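Local coordinates for protein multicopper oxidase (Arthrobacter sp. FB24, PDB 3GDC) that probably oxidises phenolic or similar substrates at a type 1 copper and passes the electrons to a copper cluster that reduces oxygen to water, as laccases do, at residues I207-V212 / G254-R259; G225-Y230 / Y242-S247; A15-F20 / M165-N170; F126-Y131 / G149-P154. One frame throughout, in Å; residues are numbered along the deposited sequence.

Contact 1 (I207-V212 / G254-R259); sequences IHLINV and GILELR
Ile207 and Leu256 face each other as an antiparallel hydrogen-bonded pair. Ile207 N donates a hydrogen bond to Leu256 O at 2.8 Å, and Leu256 N returns a bond of the same length to Ile207 O. Leu209 and Gly254 repeat the pattern two residues on, with Leu209 N to Gly254 O at 2.9 Å. Between these pairs, His208 and Ile255 form a non-hydrogen-bonded pair. Their side chains run side by side on one face of the sheet, and Ile255 CG1 lies 3.6 Å from His208 ND1, oblique to the ring. The leucines and Ile207 use the other face. There Leu256 CD2 reaches past its own partner and meets Leu209 CB at 3.8 Å, while Ile207 CD1 approaches Leu258 CD2 at 4.3 Å. The two strands, 205-211 and 253-258, are central neighbours in the six-stranded sheet of the second cupredoxin-like domain. Beyond the pair, the His208 ring is fixed at both nitrogens: ND1 by Thr128 OG1 of strand 127-132, and NE2 by Glu164 OE2. With both nitrogens engaged, the ring has little freedom to turn. The nearby carboxylate may also favour a protonated imidazole. On the opposite face, Phe228 and Tyr230 pack on Leu256, and Met165 and Met167 pack on Ile207.

Contact 2 (G225-Y230 / Y242-S247); sequences GNFFHY and YTDTIS
Phe228 and Thr243 carry the backbone hydrogen bonds. Phe228 N binds Thr243 O at 2.8 Å, and Thr243 N binds Phe228 O at 3.0 Å. His229 and Tyr242 follow as a non-hydrogen-bonded pair.

Phe227, His229 and Tyr242 form an aromatic cluster with Tyr242 in the middle. Tyr242 CD1 sits over the centre of the His229 ring, 3.4 Å from His229 CE1, with the ring planes 38° apart. Phe227 CB makes a CH-pi contact over a face of the Tyr242 ring. Asp244 CB makes another, 4.1 Å from the Phe227 ring centroid and almost on its normal. The Phe228 ring lies beneath the Thr243 carbonyl, whose O is 3.3 Å above its plane. Phe228 chi1 (50°) puts CG between the backbone N and the carbonyl carbon.

Apolar contacts involve Ile246. Its CG2 meets the edge of the Phe228 ring, 3.6 Å from Phe228 CE1, and also lies over a face of Tyr230.

Among polar contacts, a water donates hydrogen bonds to Asp244 OD2 at 2.8 Å and to Asn226 O, bridging the two segments. Asp244 OD1 accepts from Thr245 OG1 and makes a salt bridge to Arg253 of the second subunit. The side chain of Thr245 is about 6 Å from a bound copper ion and packs on His93 of that subunit, a copper ligand, consistent with a place beside an intersubunit copper site.

Strand 241-243 is outermost in the six-stranded sheet within this chain, next to 228-232 and near the second subunit. After Asp244, the chain crosses to strand 245-249 of the five-stranded sheet.

Contact 3 (A15-F20 / M165-N170); sequences AILRDF and MVMVMN
Leu17 lies alongside Met165 and Met167, all three side chains pointing the same way. Its CG is 3.9 Å from Met165 CB, and its CD1 is 3.8 Å from Met167 CE. Leu17 CG is anti to the backbone N (chi1 -173°), which carries the branch toward the strand. Backbone joins the two segments as well. Val166 N binds Leu17 O, from segment 15-20, at 2.8 Å and in the carbonyl plane. Val166 CG1 comes up to Ile16 O, 3.3 Å away, on the side of the strand away from the methionines. Phe20 brings its ring edge to the strand backbone: CZ is 3.6 Å from Met165 C. Arg18 lies beside Met165, with NH2 3.5 Å from Met165 CE. Its polar end is held elsewhere, as NE forms a salt bridge with Asp163. The extended Arg18 chain brings its guanidinium to Met165 CE, which the bend at chi3 (77°) places. Strand 205-211 hydrogen-bonds to strand 163-172, and Val197 packs on Leu17, Arg18 and Met165. Strand 67-71 of the first domain also approaches, through Thr67 on Phe20 and Val166. The arrangement is a short helix near the N terminus, with the residues after it, docked on strand 163-172 of the second cupredoxin-like domain, joining the start of the chain to that domain.

Contact 4 (F126-Y131 / G149-P154); sequences FGTHLY and GFIVEP
Phe126 and Pro154 cross at about a right angle. Pro154 CB lies over one face of the Phe126 ring, offset toward the rim, in a CH-pi contact of 3.8 Å to the ring centroid. Phe126 CG stands between its backbone N and carbonyl carbon (chi1 80°), which sets it 3.6 Å from Pro154 CB.

His129 and Phe150 lie on one sheet face with their planes 48° apart, neither stacked nor edge-to-face. Phe150 CD2 touches His129 CB at 3.8 Å. Val152 crosses His129 obliquely and brings CG2 to the edge of the imidazole, 4.0 Å from His129 CD2. On the other face, Thr128 and Ile151 run side by side, and Thr128 CG2 touches Ile151 CD1. Tyr131 turns its ring edge to the strand, with CE2 3.3 Å from Gly149 O.

The backbones pair antiparallel. Gly127 N to Val152 O and Val152 N to Gly127 O are both 2.9 Å. His129 N binds Phe150 O at 2.7 Å with a bent N-H...O angle of 138°. In the return bond, Phe150 N sits well above the carbonyl plane of His129. The ladder is thus distorted at this pair.

The polar ends are satisfied outside the two segments. The His129 ring also meets Phe227 of the third subunit. The strand ends on His132 and is followed by Cys133, ligands of two different copper sites. His129 NE2 binds Pro125 O and ND1 meets Arg253 NH2, consistent with a neutral ring carrying its proton on NE2 and probably restrained in rotation.

Overall arrangement
All four contacts are largely buried, but their settings differ. Contacts 1, 2 and 3 reach the same six-stranded sheet. Strand 205-211 of contact 1 pairs with strand 163-172 of contact 3, and strand 253-258 pairs with strand 228-232 of contact 2. Contact 4 belongs to the first domain and meets contact 1 across the domain boundary, through packing such as Ile210 on Leu130. Contacts 1 and 4 are antiparallel ladders, that of contact 4 distorted at His129-Phe150. Contact 3 joins helix to strand by one backbone bond and apolar side chains. Contact 2, farthest from the chain centre, is built largely on aromatic rings and faces another subunit, as does His129 of contact 4.

Contact 1 (I207-V212 / G254-R259)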
# COMPACT_ATOMS: atom_id res chain seq x y z
N ILE A 207 -1.38 -4.03 19.87
CA ILE A 207 -1.14 -2.64 19.53
C ILE A 207 -2.19 -2.15 18.54
O ILE A 207 -2.41 -2.76 17.50
CB ILE A 207 0.27 -2.46 18.89
CG1 ILE A 207 1.37 -3.03 19.79
CG2 ILE A 207 0.53 -0.97 18.57
CD1 ILE A 207 2.74 -3.17 19.09
N HIS A 208 -2.82 -1.03 18.87
CA HIS A 208 -3.68 -0.33 17.92
C HIS A 208 -2.83 0.70 17.18
O HIS A 208 -2.48 1.73 17.76
CB HIS A 208 -4.83 0.34 18.65
CG HIS A 208 -5.68 -0.63 19.40
ND1 HIS A 208 -6.74 -1.30 18.83
CD2 HIS A 208 -5.57 -1.10 20.67
CE1 HIS A 208 -7.26 -2.12 19.72
NE2 HIS A 208 -6.57 -2.03 20.84
N LEU A 209 -2.53 0.44 15.92
CA LEU A 209 -1.63 1.30 15.14
C LEU A 209 -2.41 2.12 14.14
O LEU A 209 -3.10 1.56 13.30
CB LEU A 209 -0.60 0.45 14.38
CG LEU A 209 0.39 1.23 13.52
CD1 LEU A 209 1.39 1.92 14.42
CD2 LEU A 209 1.09 0.26 12.58
N ILE A 210 -2.28 3.44 14.23
CA ILE A 210 -3.07 4.37 13.43
C ILE A 210 -2.16 5.33 12.70
O ILE A 210 -1.32 5.97 13.31
CB ILE A 210 -4.02 5.19 14.33
CG1 ILE A 210 -4.93 4.26 15.11
CG2 ILE A 210 -4.81 6.21 13.50
CD1 ILE A 210 -5.46 4.85 16.39
N ASN A 211 -2.39 5.46 11.39
CA ASN A 211 -1.61 6.40 10.60
C ASN A 211 -2.36 7.69 10.33
O ASN A 211 -3.39 7.67 9.63
CB ASN A 211 -1.16 5.78 9.27
CG ASN A 211 -0.21 6.69 8.52
OD1 ASN A 211 0.59 7.40 9.15
ND2 ASN A 211 -0.30 6.71 7.19
N VAL A 212 -1.85 8.81 10.85
CA VAL A 212 -2.41 10.14 10.50
C VAL A 212 -1.44 11.01 9.68
O VAL A 212 -1.72 12.18 9.43
CB VAL A 212 -2.90 10.91 11.74
CG1 VAL A 212 -3.92 10.10 12.50
CG2 VAL A 212 -1.72 11.29 12.64
N GLY A 254 -5.00 -0.43 12.21
CA GLY A 254 -5.24 -1.85 12.46
C GLY A 254 -4.70 -2.29 13.79
O GLY A 254 -4.14 -1.49 14.55
N ILE A 255 -4.87 -3.57 14.09
CA ILE A 255 -4.36 -4.15 15.31
C ILE A 255 -3.20 -5.08 14.99
O ILE A 255 -3.30 -5.89 14.05
CB ILE A 255 -5.45 -4.93 16.08
CG1 ILE A 255 -6.60 -3.98 16.43
CG2 ILE A 255 -4.86 -5.59 17.32
CD1 ILE A 255 -7.83 -4.68 17.05
N LEU A 256 -2.12 -4.96 15.75
CA LEU A 256 -1.02 -5.92 15.69
C LEU A 256 -1.03 -6.73 16.98
O LEU A 256 -1.20 -6.16 18.07
CB LEU A 256 0.35 -5.25 15.55
CG LEU A 256 0.68 -3.86 15.00
CD1 LEU A 256 2.07 -3.88 14.39
CD2 LEU A 256 -0.33 -3.28 14.01
N GLU A 257 -0.83 -8.03 16.86
CA GLU A 257 -0.74 -8.90 18.03
C GLU A 257 0.54 -9.72 17.98
O GLU A 257 0.84 -10.35 16.96
CB GLU A 257 -1.94 -9.84 18.13
CG GLU A 257 -3.27 -9.13 18.32
CD GLU A 257 -4.40 -10.07 18.75
OE1 GLU A 257 -4.15 -11.29 18.83
OE2 GLU A 257 -5.52 -9.58 19.00
N LEU A 258 1.29 -9.70 19.07
CA LEU A 258 2.47 -10.56 19.17
C LEU A 258 2.85 -10.95 20.59
O LEU A 258 2.39 -10.37 21.56
CB LEU A 258 3.66 -9.91 18.45
CG LEU A 258 4.34 -8.69 19.05
CD1 LEU A 258 5.65 -8.49 18.30
CD2 LEU A 258 3.48 -7.44 18.93
N ARG A 259 3.71 -11.97 20.69
CA ARG A 259 4.37 -12.34 21.94
C ARG A 259 5.87 -12.34 21.66
O ARG A 259 6.31 -13.00 20.72
CB ARG A 259 3.93 -13.74 22.38
CG ARG A 259 2.44 -13.93 22.52
CD ARG A 259 2.09 -15.38 22.84
NE ARG A 259 0.65 -15.55 23.06
CZ ARG A 259 0.04 -15.45 24.25
NH1 ARG A 259 0.74 -15.18 25.35
NH2 ARG A 259 -1.28 -15.63 24.33

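Contact 2 (G225-Y230 / Y242-S247)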
# COMPACT_ATOMS: atom_id res chain seq x y z
N GLY A 225 13.33 -8.61 14.91
CA GLY A 225 13.37 -9.92 15.56
C GLY A 225 12.04 -10.57 15.90
O GLY A 225 12.00 -11.57 16.61
N ASN A 226 10.95 -10.00 15.38
CA ASN A 226 9.62 -10.40 15.80
C ASN A 226 8.63 -10.38 14.65
O ASN A 226 8.86 -9.71 13.64
CB ASN A 226 9.16 -9.49 16.94
CG ASN A 226 9.85 -9.81 18.25
OD1 ASN A 226 9.41 -10.68 19.00
ND2 ASN A 226 10.95 -9.12 18.53
N PHE A 227 7.54 -11.12 14.81
CA PHE A 227 6.47 -11.19 13.82
C PHE A 227 5.15 -10.98 14.55
O PHE A 227 5.04 -11.29 15.74
CB PHE A 227 6.47 -12.54 13.11
CG PHE A 227 7.42 -12.61 11.96
CD1 PHE A 227 8.79 -12.62 12.17
CD2 PHE A 227 6.94 -12.63 10.65
CE1 PHE A 227 9.67 -12.65 11.10
CE2 PHE A 227 7.82 -12.67 9.57
CZ PHE A 227 9.18 -12.68 9.81
N PHE A 228 4.18 -10.40 13.86
CA PHE A 228 2.88 -10.13 14.47
C PHE A 228 1.76 -10.55 13.53
O PHE A 228 1.95 -10.60 12.31
CB PHE A 228 2.74 -8.65 14.84
CG PHE A 228 3.09 -7.69 13.73
CD1 PHE A 228 2.14 -7.34 12.77
CD2 PHE A 228 4.37 -7.13 13.65
CE1 PHE A 228 2.45 -6.46 11.73
CE2 PHE A 228 4.68 -6.24 12.62
CZ PHE A 228 3.71 -5.91 11.67
N HIS A 229 0.60 -10.87 14.10
CA HIS A 229 -0.61 -11.01 13.31
C HIS A 229 -1.23 -9.64 13.14
O HIS A 229 -1.26 -8.85 14.09
CB HIS A 229 -1.61 -11.96 13.97
CG HIS A 229 -1.25 -13.41 13.79
ND1 HIS A 229 -0.58 -14.14 14.75
CD2 HIS A 229 -1.43 -14.24 12.74
CE1 HIS A 229 -0.39 -15.37 14.30
NE2 HIS A 229 -0.89 -15.45 13.08
N TYR A 230 -1.67 -9.33 11.94
CA TYR A 230 -2.23 -8.02 11.66
C TYR A 230 -3.71 -8.10 11.29
O TYR A 230 -4.10 -8.92 10.46
CB TYR A 230 -1.44 -7.30 10.57
CG TYR A 230 -1.92 -5.90 10.30
CD1 TYR A 230 -1.78 -4.89 11.26
CD2 TYR A 230 -2.50 -5.58 9.08
CE1 TYR A 230 -2.23 -3.60 11.01
CE2 TYR A 230 -2.94 -4.28 8.82
CZ TYR A 230 -2.80 -3.31 9.78
OH TYR A 230 -3.25 -2.03 9.53
N TYR A 242 0.52 -12.47 8.69
CA TYR A 242 1.48 -12.72 9.75
C TYR A 242 2.82 -12.23 9.19
O TYR A 242 3.32 -12.79 8.22
CB TYR A 242 1.53 -14.21 10.10
CG TYR A 242 2.46 -14.58 11.23
CD1 TYR A 242 2.22 -14.14 12.53
CD2 TYR A 242 3.58 -15.39 11.01
CE1 TYR A 242 3.06 -14.47 13.59
CE2 TYR A 242 4.44 -15.74 12.08
CZ TYR A 242 4.16 -15.28 13.36
OH TYR A 242 4.98 -15.60 14.43
N THR A 243 3.37 -11.19 9.79
CA THR A 243 4.49 -10.47 9.17
C THR A 243 5.29 -9.64 10.16
O THR A 243 4.93 -9.55 11.33
CB THR A 243 3.99 -9.60 7.98
OG1 THR A 243 5.11 -9.12 7.23
CG2 THR A 243 3.12 -8.45 8.47
N ASP A 244 6.37 -9.02 9.69
CA ASP A 244 7.14 -8.10 10.54
C ASP A 244 7.11 -6.66 10.06
O ASP A 244 7.66 -5.79 10.71
CB ASP A 244 8.59 -8.58 10.70
CG ASP A 244 9.31 -8.74 9.35
OD1 ASP A 244 8.90 -8.10 8.37
OD2 ASP A 244 10.29 -9.50 9.29
N THR A 245 6.48 -6.42 8.91
CA THR A 245 6.40 -5.09 8.30
C THR A 245 5.01 -4.89 7.70
O THR A 245 4.53 -5.74 6.96
CB THR A 245 7.45 -4.93 7.16
OG1 THR A 245 8.76 -5.18 7.68
CG2 THR A 245 7.41 -3.51 6.59
N ILE A 246 4.37 -3.76 8.02
CA ILE A 246 3.09 -3.43 7.40
C ILE A 246 3.05 -1.98 6.96
O ILE A 246 3.76 -1.14 7.51
CB ILE A 246 1.87 -3.74 8.32
CG1 ILE A 246 1.98 -3.07 9.69
CG2 ILE A 246 1.63 -5.22 8.44
CD1 ILE A 246 1.12 -1.84 9.79
N SER A 247 2.19 -1.68 5.99
CA SER A 247 2.05 -0.31 5.49
C SER A 247 0.63 0.21 5.68
O SER A 247 -0.34 -0.58 5.72
CB SER A 247 2.44 -0.24 4.01
OG SER A 247 1.54 -1.00 3.21
O HOH W 1 11.50 -9.83 11.74

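Contact 3 (A15-F20 / M165-N170)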
# COMPACT_ATOMS: atom_id res chain seq x y z
N ALA A 15 2.89 7.84 28.35
CA ALA A 15 1.57 7.88 28.97
C ALA A 15 0.48 7.64 27.92
O ALA A 15 -0.44 6.83 28.13
CB ALA A 15 1.36 9.21 29.66
N ILE A 16 0.61 8.31 26.79
CA ILE A 16 -0.34 8.18 25.67
C ILE A 16 -0.46 6.73 25.20
O ILE A 16 -1.56 6.25 24.89
CB ILE A 16 0.06 9.12 24.50
CG1 ILE A 16 -0.16 10.58 24.93
CG2 ILE A 16 -0.72 8.78 23.21
CD1 ILE A 16 0.19 11.62 23.88
N LEU A 17 0.67 6.04 25.18
CA LEU A 17 0.76 4.66 24.73
C LEU A 17 -0.28 3.75 25.39
O LEU A 17 -0.83 2.85 24.74
CB LEU A 17 2.17 4.14 24.99
CG LEU A 17 2.62 2.78 24.49
CD1 LEU A 17 2.72 2.79 22.96
CD2 LEU A 17 3.98 2.50 25.12
N ARG A 18 -0.59 3.99 26.66
CA ARG A 18 -1.49 3.11 27.40
C ARG A 18 -2.71 3.80 28.01
O ARG A 18 -3.45 3.19 28.78
CB ARG A 18 -0.71 2.34 28.46
CG ARG A 18 0.30 1.36 27.88
CD ARG A 18 0.98 0.59 29.00
NE ARG A 18 1.94 -0.40 28.50
CZ ARG A 18 3.24 -0.19 28.34
NH1 ARG A 18 3.77 0.99 28.63
NH2 ARG A 18 4.01 -1.17 27.88
N ASP A 19 -2.94 5.05 27.62
CA ASP A 19 -4.06 5.84 28.16
C ASP A 19 -5.32 5.68 27.29
O ASP A 19 -5.54 6.44 26.35
CB ASP A 19 -3.65 7.32 28.27
CG ASP A 19 -4.71 8.20 28.93
OD1 ASP A 19 -5.79 7.69 29.30
OD2 ASP A 19 -4.45 9.41 29.08
N PHE A 20 -6.16 4.70 27.62
CA PHE A 20 -7.45 4.51 26.97
C PHE A 20 -8.52 5.23 27.79
O PHE A 20 -8.80 4.87 28.94
CB PHE A 20 -7.76 3.02 26.80
CG PHE A 20 -6.81 2.32 25.87
CD1 PHE A 20 -7.06 2.28 24.51
CD2 PHE A 20 -5.64 1.75 26.36
CE1 PHE A 20 -6.17 1.64 23.64
CE2 PHE A 20 -4.73 1.12 25.51
CZ PHE A 20 -5.00 1.07 24.14
N MET A 165 -1.96 -1.42 23.89
CA MET A 165 -1.41 -0.09 23.68
C MET A 165 -1.89 0.53 22.37
O MET A 165 -2.45 -0.16 21.50
CB MET A 165 0.12 -0.11 23.74
CG MET A 165 0.77 -1.20 22.93
SD MET A 165 2.56 -1.28 23.19
CE MET A 165 2.65 -2.08 24.78
N VAL A 166 -1.67 1.84 22.25
CA VAL A 166 -2.02 2.61 21.07
C VAL A 166 -0.80 3.37 20.55
O VAL A 166 -0.04 3.97 21.31
CB VAL A 166 -3.26 3.57 21.29
CG1 VAL A 166 -3.04 4.55 22.44
CG2 VAL A 166 -3.64 4.30 20.00
N MET A 167 -0.63 3.32 19.23
CA MET A 167 0.47 4.00 18.56
C MET A 167 -0.05 4.81 17.38
O MET A 167 -0.53 4.23 16.38
CB MET A 167 1.51 2.99 18.08
CG MET A 167 2.26 2.32 19.22
SD MET A 167 3.64 1.35 18.61
CE MET A 167 4.43 0.93 20.18
N VAL A 168 0.04 6.13 17.49
CA VAL A 168 -0.38 7.02 16.41
C VAL A 168 0.87 7.57 15.72
O VAL A 168 1.71 8.23 16.35
CB VAL A 168 -1.28 8.17 16.91
CG1 VAL A 168 -1.72 9.05 15.75
CG2 VAL A 168 -2.51 7.62 17.69
N MET A 169 0.99 7.28 14.43
CA MET A 169 2.13 7.70 13.63
C MET A 169 1.80 9.01 12.95
O MET A 169 0.80 9.10 12.22
CB MET A 169 2.47 6.64 12.56
CG MET A 169 2.76 5.26 13.09
SD MET A 169 3.15 4.08 11.77
CE MET A 169 1.56 3.96 10.93
N ASN A 170 2.62 10.03 13.17
CA ASN A 170 2.36 11.34 12.58
C ASN A 170 3.62 12.00 12.02
O ASN A 170 4.71 11.40 12.02
CB ASN A 170 1.72 12.29 13.62
CG ASN A 170 2.68 12.67 14.74
OD1 ASN A 170 3.83 12.26 14.74
ND2 ASN A 170 2.21 13.48 15.70

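Contact 4 (F126-Y131 / G149-P154)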
# COMPACT_ATOMS: atom_id res chain seq x y z
N PHE A 126 -17.46 -2.44 15.61
CA PHE A 126 -16.28 -2.70 16.41
C PHE A 126 -15.03 -2.61 15.53
O PHE A 126 -15.08 -2.86 14.32
CB PHE A 126 -16.38 -4.01 17.20
CG PHE A 126 -16.08 -5.27 16.41
CD1 PHE A 126 -14.76 -5.66 16.16
CD2 PHE A 126 -17.11 -6.10 15.99
CE1 PHE A 126 -14.49 -6.85 15.47
CE2 PHE A 126 -16.84 -7.29 15.29
CZ PHE A 126 -15.53 -7.66 15.04
N GLY A 127 -13.95 -2.17 16.14
CA GLY A 127 -12.68 -2.05 15.44
C GLY A 127 -11.83 -0.93 15.98
O GLY A 127 -12.10 -0.35 17.04
N THR A 128 -10.76 -0.65 15.25
CA THR A 128 -9.81 0.39 15.62
C THR A 128 -10.02 1.54 14.65
O THR A 128 -9.85 1.38 13.44
CB THR A 128 -8.38 -0.17 15.54
OG1 THR A 128 -8.26 -1.22 16.50
CG2 THR A 128 -7.34 0.90 15.79
N HIS A 129 -10.43 2.69 15.20
CA HIS A 129 -10.81 3.83 14.38
C HIS A 129 -10.04 5.07 14.84
O HIS A 129 -9.06 4.98 15.59
CB HIS A 129 -12.33 4.05 14.43
CG HIS A 129 -13.14 2.80 14.21
ND1 HIS A 129 -13.10 2.08 13.03
CD2 HIS A 129 -14.01 2.15 15.02
CE1 HIS A 129 -13.90 1.04 13.13
NE2 HIS A 129 -14.47 1.05 14.33
N LEU A 130 -10.48 6.23 14.36
CA LEU A 130 -9.81 7.50 14.63
C LEU A 130 -10.80 8.63 14.42
O LEU A 130 -11.91 8.42 13.92
CB LEU A 130 -8.57 7.67 13.72
CG LEU A 130 -8.76 7.82 12.20
CD1 LEU A 130 -7.60 8.68 11.59
CD2 LEU A 130 -8.86 6.51 11.49
N TYR A 131 -10.39 9.83 14.83
CA TYR A 131 -11.15 11.04 14.59
C TYR A 131 -10.16 12.15 14.27
O TYR A 131 -8.97 12.08 14.66
CB TYR A 131 -12.03 11.40 15.81
CG TYR A 131 -11.26 11.70 17.08
CD1 TYR A 131 -10.83 13.01 17.36
CD2 TYR A 131 -10.92 10.69 17.98
CE1 TYR A 131 -10.10 13.31 18.52
CE2 TYR A 131 -10.17 10.97 19.14
CZ TYR A 131 -9.78 12.28 19.40
OH TYR A 131 -9.05 12.57 20.52
N GLY A 149 -7.16 8.59 18.43
CA GLY A 149 -7.66 7.25 18.22
C GLY A 149 -9.06 7.09 18.80
O GLY A 149 -9.44 7.78 19.76
N PHE A 150 -9.80 6.14 18.25
CA PHE A 150 -11.17 5.84 18.69
C PHE A 150 -11.31 4.32 18.60
O PHE A 150 -11.40 3.78 17.49
CB PHE A 150 -12.16 6.59 17.80
CG PHE A 150 -13.60 6.16 17.95
CD1 PHE A 150 -14.14 5.84 19.20
CD2 PHE A 150 -14.43 6.10 16.82
CE1 PHE A 150 -15.49 5.46 19.33
CE2 PHE A 150 -15.77 5.72 16.93
CZ PHE A 150 -16.30 5.40 18.19
N ILE A 151 -11.30 3.65 19.75
CA ILE A 151 -11.24 2.19 19.83
C ILE A 151 -12.59 1.65 20.30
O ILE A 151 -13.08 2.07 21.33
CB ILE A 151 -10.16 1.74 20.86
CG1 ILE A 151 -8.81 2.43 20.59
CG2 ILE A 151 -10.08 0.21 20.97
CD1 ILE A 151 -8.24 2.23 19.20
N VAL A 152 -13.18 0.75 19.52
CA VAL A 152 -14.46 0.12 19.87
C VAL A 152 -14.24 -1.38 20.02
O VAL A 152 -14.01 -2.10 19.04
CB VAL A 152 -15.55 0.40 18.81
CG1 VAL A 152 -16.87 -0.30 19.18
CG2 VAL A 152 -15.77 1.89 18.63
N GLU A 153 -14.29 -1.85 21.27
CA GLU A 153 -14.11 -3.25 21.60
C GLU A 153 -15.32 -4.09 21.18
O GLU A 153 -16.46 -3.72 21.48
CB GLU A 153 -13.87 -3.40 23.11
CG GLU A 153 -13.37 -4.78 23.54
CD GLU A 153 -11.85 -4.90 23.46
OE1 GLU A 153 -11.20 -5.01 24.53
OE2 GLU A 153 -11.29 -4.88 22.35
N PRO A 154 -15.08 -5.20 20.47
CA PRO A 154 -16.18 -6.12 20.14
C PRO A 154 -16.89 -6.64 21.39
O PRO A 154 -16.24 -6.92 22.41
CB PRO A 154 -15.49 -7.27 19.40
CG PRO A 154 -14.02 -7.12 19.70
CD PRO A 154 -13.81 -5.65 19.87
O HOH W 2 -10.69 -2.65 18.40